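PDB 6IF4: histone acetyltransferase from Trypanosoma brucei brucei, which probably acetylates lysine side chains of histones with acetyl-CoA as a MYST-family enzyme, this piece being its presumed Tudor domain, of the Tudor-knot family. Local coordinates for residues L14-E25 / Y37-M48. Sequence-based numbering, arbitrary orientation.
Sequences LHETFHAAIIQE and YYVHYVEQDSRM
Methyl CD2 of L14 sits over one face of the Y41 ring, 3.9 Å from its centroid and only 5° off the normal, a CH-pi contact, while L14 CB meets ring atom CE1 at 3.5 Å. At the edge of the Y38 ring, near its plane, lies Q24 NE2, the amide and ring planes 63° apart. Both rings belong to an antiparallel hairpin of the SH3-like barrel of this Tudor-knot domain, strands 18-28 and 35-41. Y41 shares its face of the sheet with A21, I23 and V39, and L14 covers the ring from the loop before strand 18-28; its second methyl, CD1, lies against M48 CE. The Y41 hydroxyl hydrogen-bonds T13 O. On the face of I22, Y38 and H40, Q24 OE1 rests 3.7 Å from H40 CB, and H40 ND1 is hydrogen-bonded to D49 OD1. The hairpin illustrates how paired strands can absorb an extra residue and keep their ladder of backbone bonds: I22 and H40 exchange two, but beyond I23 the register slips by one. Q24 and E25 then both face Y38 in a classic beta bulge. Y38 O takes a short bond from Q24 N, 2.6 Å, and a weak one from E25 N, 3.4 Å, while Y38 N returns a bond to E25 O at 2.9 Å.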
loop_
_atom_site.group_PDB
_atom_site.type_symbol
_atom_site.label_atom_id
_atom_site.label_comp_id
_atom_site.label_asym_id
_atom_site.label_seq_id
_atom_site.Cartn_x
_atom_site.Cartn_y
_atom_site.Cartn_z
ATOM N N LEU B 14 -5.410 -7.436 -2.861
ATOM C CA LEU B 14 -4.985 -7.704 -4.230
ATOM C C LEU B 14 -5.950 -8.745 -4.765
ATOM O O LEU B 14 -5.883 -9.912 -4.363
ATOM C CB LEU B 14 -3.544 -8.204 -4.275
ATOM C CG LEU B 14 -3.054 -8.812 -5.592
ATOM C CD1 LEU B 14 -3.069 -7.771 -6.696
ATOM C CD2 LEU B 14 -1.657 -9.402 -5.421
ATOM N N HIS B 15 -6.850 -8.319 -5.649
ATOM C CA HIS B 15 -7.915 -9.184 -6.145
ATOM C C HIS B 15 -8.730 -9.748 -4.982
ATOM O O HIS B 15 -8.896 -10.961 -4.826
ATOM C CB HIS B 15 -7.351 -10.280 -7.044
ATOM C CG HIS B 15 -6.603 -9.746 -8.225
ATOM N ND1 HIS B 15 -5.266 -10.003 -8.439
ATOM C CD2 HIS B 15 -7.002 -8.957 -9.250
ATOM C CE1 HIS B 15 -4.877 -9.402 -9.547
ATOM N NE2 HIS B 15 -5.912 -8.760 -10.060
ATOM N N GLU B 16 -9.229 -8.827 -4.154
ATOM C CA GLU B 16 -10.121 -9.118 -3.032
ATOM C C GLU B 16 -9.489 -10.051 -1.997
ATOM O O GLU B 16 -10.196 -10.722 -1.239
ATOM C CB GLU B 16 -11.463 -9.691 -3.502
ATOM C CG GLU B 16 -12.117 -9.029 -4.723
ATOM C CD GLU B 16 -11.802 -9.732 -6.034
ATOM O OE1 GLU B 16 -12.297 -10.857 -6.238
ATOM O OE2 GLU B 16 -11.109 -9.133 -6.890
ATOM N N THR B 17 -8.161 -10.081 -1.914
ATOM C CA THR B 17 -7.477 -10.887 -0.912
ATOM C C THR B 17 -6.360 -10.074 -0.271
ATOM O O THR B 17 -5.634 -9.351 -0.960
ATOM C CB THR B 17 -6.914 -12.178 -1.530
ATOM O OG1 THR B 17 -7.991 -12.955 -2.063
ATOM C CG2 THR B 17 -6.193 -13.008 -0.478
ATOM N N PHE B 18 -6.224 -10.197 1.049
ATOM C CA PHE B 18 -5.192 -9.469 1.772
ATOM C C PHE B 18 -3.876 -10.232 1.694
ATOM O O PHE B 18 -3.823 -11.426 2.005
ATOM C CB PHE B 18 -5.598 -9.265 3.231
ATOM C CG PHE B 18 -6.289 -7.959 3.490
ATOM C CD1 PHE B 18 -5.616 -6.760 3.316
ATOM C CD2 PHE B 18 -7.609 -7.928 3.912
ATOM C CE1 PHE B 18 -6.246 -5.555 3.556
ATOM C CE2 PHE B 18 -8.246 -6.725 4.151
ATOM C CZ PHE B 18 -7.562 -5.536 3.973
ATOM N N HIS B 19 -2.815 -9.541 1.288
ATOM C CA HIS B 19 -1.483 -10.122 1.199
ATOM C C HIS B 19 -0.501 -9.253 1.968
ATOM O O HIS B 19 -0.634 -8.026 1.987
ATOM C CB HIS B 19 -1.031 -10.267 -0.254
ATOM C CG HIS B 19 -1.803 -11.291 -1.024
ATOM N ND1 HIS B 19 -1.477 -12.631 -1.017
ATOM C CD2 HIS B 19 -2.892 -11.175 -1.819
ATOM C CE1 HIS B 19 -2.330 -13.294 -1.775
ATOM N NE2 HIS B 19 -3.198 -12.433 -2.276
ATOM N N ALA B 20 0.476 -9.894 2.607
ATOM C CA ALA B 20 1.555 -9.150 3.241
ATOM C C ALA B 20 2.247 -8.258 2.217
ATOM O O ALA B 20 2.512 -8.671 1.085
ATOM C CB ALA B 20 2.562 -10.106 3.877
ATOM N N ALA B 21 2.523 -7.018 2.613
ATOM C CA ALA B 21 3.104 -6.044 1.705
ATOM C C ALA B 21 3.942 -5.051 2.499
ATOM O O ALA B 21 3.981 -5.078 3.733
ATOM C CB ALA B 21 2.014 -5.331 0.896
ATOM N N ILE B 22 4.608 -4.160 1.770
ATOM C CA ILE B 22 5.408 -3.088 2.343
ATOM C C ILE B 22 5.141 -1.842 1.515
ATOM O O ILE B 22 4.879 -1.918 0.312
ATOM C CB ILE B 22 6.922 -3.425 2.361
ATOM C CG1 ILE B 22 7.209 -4.654 3.222
ATOM C CG2 ILE B 22 7.750 -2.247 2.862
ATOM C CD1 ILE B 22 8.600 -5.225 3.021
ATOM N N ILE B 23 5.179 -0.689 2.166
ATOM C CA ILE B 23 4.951 0.576 1.484
ATOM C C ILE B 23 6.280 1.099 0.956
ATOM O O ILE B 23 7.218 1.338 1.724
ATOM C CB ILE B 23 4.263 1.580 2.411
ATOM C CG1 ILE B 23 2.808 1.137 2.552
ATOM C CG2 ILE B 23 4.347 2.988 1.849
ATOM C CD1 ILE B 23 2.042 1.916 3.488
ATOM N N GLN B 24 6.357 1.273 -0.362
ATOM C CA GLN B 24 7.578 1.736 -1.003
ATOM C C GLN B 24 7.653 3.243 -1.098
ATOM O O GLN B 24 8.749 3.807 -1.009
ATOM C CB GLN B 24 7.669 1.182 -2.425
ATOM C CG GLN B 24 7.936 -0.302 -2.540
ATOM C CD GLN B 24 8.833 -0.618 -3.719
ATOM O OE1 GLN B 24 9.508 -1.652 -3.746
ATOM N NE2 GLN B 24 8.870 0.290 -4.690
ATOM N N GLU B 25 6.508 3.903 -1.243
ATOM C CA GLU B 25 6.462 5.334 -1.481
ATOM C C GLU B 25 5.130 5.863 -0.982
ATOM O O GLU B 25 4.136 5.135 -0.928
ATOM C CB GLU B 25 6.612 5.679 -2.973
ATOM C CG GLU B 25 7.952 5.342 -3.595
ATOM C CD GLU B 25 9.073 6.222 -3.083
ATOM O OE1 GLU B 25 8.780 7.311 -2.547
ATOM O OE2 GLU B 25 10.249 5.823 -3.220
ATOM N N TYR B 37 -0.388 5.246 -1.575
ATOM C CA TYR B 37 0.771 4.463 -1.179
ATOM C C TYR B 37 1.141 3.507 -2.299
ATOM O O TYR B 37 0.281 2.793 -2.820
ATOM C CB TYR B 37 0.480 3.694 0.113
ATOM C CG TYR B 37 -0.100 4.561 1.212
ATOM C CD1 TYR B 37 0.726 5.266 2.077
ATOM C CD2 TYR B 37 -1.477 4.690 1.371
ATOM C CE1 TYR B 37 0.203 6.064 3.073
ATOM C CE2 TYR B 37 -2.009 5.486 2.366
ATOM C CZ TYR B 37 -1.164 6.170 3.216
ATOM O OH TYR B 37 -1.685 6.966 4.207
ATOM N N TYR B 38 2.419 3.498 -2.664
ATOM C CA TYR B 38 2.938 2.542 -3.631
ATOM C C TYR B 38 3.384 1.321 -2.843
ATOM O O TYR B 38 4.401 1.362 -2.144
ATOM C CB TYR B 38 4.095 3.136 -4.429
ATOM C CG TYR B 38 4.439 2.344 -5.667
ATOM C CD1 TYR B 38 3.520 2.198 -6.696
ATOM C CD2 TYR B 38 5.680 1.736 -5.805
ATOM C CE1 TYR B 38 3.827 1.473 -7.832
ATOM C CE2 TYR B 38 5.997 1.009 -6.936
ATOM C CZ TYR B 38 5.066 0.881 -7.946
ATOM O OH TYR B 38 5.375 0.157 -9.074
ATOM N N VAL B 39 2.619 0.243 -2.943
ATOM C CA VAL B 39 2.841 -0.936 -2.119
ATOM C C VAL B 39 3.554 -1.990 -2.946
ATOM O O VAL B 39 3.338 -2.108 -4.160
ATOM C CB VAL B 39 1.517 -1.473 -1.537
ATOM C CG1 VAL B 39 0.653 -0.323 -1.033
ATOM C CG2 VAL B 39 0.760 -2.311 -2.555
ATOM N N HIS B 40 4.441 -2.730 -2.296
ATOM C CA HIS B 40 5.065 -3.904 -2.882
ATOM C C HIS B 40 4.591 -5.129 -2.118
ATOM O O HIS B 40 4.702 -5.179 -0.888
ATOM C CB HIS B 40 6.593 -3.803 -2.839
ATOM C CG HIS B 40 7.290 -5.086 -3.173
ATOM N ND1 HIS B 40 7.241 -5.653 -4.428
ATOM C CD2 HIS B 40 8.056 -5.909 -2.419
ATOM C CE1 HIS B 40 7.939 -6.774 -4.431
ATOM N NE2 HIS B 40 8.445 -6.953 -3.224
ATOM N N TYR B 41 4.046 -6.104 -2.839
ATOM C CA TYR B 41 3.608 -7.339 -2.212
ATOM C C TYR B 41 4.840 -8.186 -1.951
ATOM O O TYR B 41 5.627 -8.467 -2.862
ATOM C CB TYR B 41 2.597 -8.075 -3.082
ATOM C CG TYR B 41 1.347 -7.269 -3.301
ATOM C CD1 TYR B 41 0.278 -7.346 -2.413
ATOM C CD2 TYR B 41 1.241 -6.411 -4.386
ATOM C CE1 TYR B 41 -0.864 -6.597 -2.612
ATOM C CE2 TYR B 41 0.112 -5.661 -4.589
ATOM C CZ TYR B 41 -0.938 -5.756 -3.703
ATOM O OH TYR B 41 -2.063 -5.003 -3.919
ATOM N N VAL B 42 4.998 -8.587 -0.693
ATOM C CA VAL B 42 6.236 -9.183 -0.217
ATOM C C VAL B 42 6.561 -10.486 -0.937
ATOM O O VAL B 42 7.733 -10.790 -1.188
ATOM C CB VAL B 42 6.110 -9.365 1.304
ATOM C CG1 VAL B 42 6.933 -10.508 1.760
ATOM C CG2 VAL B 42 6.484 -8.068 2.013
ATOM N N GLU B 43 5.547 -11.257 -1.312
ATOM C CA GLU B 43 5.745 -12.524 -2.000
ATOM C C GLU B 43 5.243 -12.467 -3.438
ATOM O O GLU B 43 4.781 -13.472 -3.984
ATOM C CB GLU B 43 5.070 -13.654 -1.228
ATOM C CG GLU B 43 5.709 -13.891 0.130
ATOM C CD GLU B 43 5.486 -15.290 0.650
ATOM O OE1 GLU B 43 6.329 -16.165 0.369
ATOM O OE2 GLU B 43 4.475 -15.510 1.349
ATOM N N GLN B 44 5.327 -11.291 -4.057
ATOM C CA GLN B 44 5.060 -11.142 -5.477
ATOM C C GLN B 44 6.178 -10.353 -6.146
ATOM O O GLN B 44 6.932 -9.623 -5.498
ATOM C CB GLN B 44 3.711 -10.445 -5.728
ATOM C CG GLN B 44 2.541 -11.064 -4.984
ATOM C CD GLN B 44 1.794 -12.088 -5.816
ATOM O OE1 GLN B 44 1.860 -12.078 -7.046
ATOM N NE2 GLN B 44 1.081 -12.984 -5.144
ATOM N N ASP B 45 6.270 -10.513 -7.461
ATOM C CA ASP B 45 7.223 -9.753 -8.256
ATOM C C ASP B 45 6.874 -8.266 -8.245
ATOM O O ASP B 45 5.713 -7.881 -8.086
ATOM C CB ASP B 45 7.247 -10.273 -9.695
ATOM C CG ASP B 45 8.334 -9.629 -10.527
ATOM O OD1 ASP B 45 8.106 -8.523 -11.060
ATOM O OD2 ASP B 45 9.419 -10.232 -10.653
ATOM N N SER B 46 7.911 -7.428 -8.384
ATOM C CA SER B 46 7.732 -5.981 -8.512
ATOM C C SER B 46 6.643 -5.604 -9.509
ATOM O O SER B 46 6.008 -4.552 -9.364
ATOM C CB SER B 46 9.055 -5.324 -8.911
ATOM O OG SER B 46 10.023 -5.456 -7.888
ATOM N N ARG B 47 6.442 -6.418 -10.549
ATOM C CA ARG B 47 5.380 -6.148 -11.515
ATOM C C ARG B 47 4.021 -5.944 -10.854
ATOM O O ARG B 47 3.183 -5.200 -11.377
ATOM C CB ARG B 47 5.331 -7.264 -12.558
ATOM C CG ARG B 47 6.547 -7.256 -13.480
ATOM C CD ARG B 47 6.539 -8.431 -14.429
ATOM N NE ARG B 47 6.345 -9.694 -13.726
ATOM C CZ ARG B 47 7.313 -10.569 -13.479
ATOM N NH1 ARG B 47 8.555 -10.327 -13.886
ATOM N NH2 ARG B 47 7.037 -11.689 -12.825
ATOM N N MET B 48 3.777 -6.607 -9.728
ATOM C CA MET B 48 2.498 -6.501 -9.043
ATOM C C MET B 48 2.374 -5.245 -8.187
ATOM O O MET B 48 1.295 -5.011 -7.633
ATOM C CB MET B 48 2.252 -7.741 -8.181
ATOM C CG MET B 48 2.291 -9.034 -8.975
ATOM S SD MET B 48 0.961 -9.113 -10.191
ATOM C CE MET B 48 -0.479 -9.021 -9.137
HETATM O O HOH W 1 2.760 -11.179 -0.112
#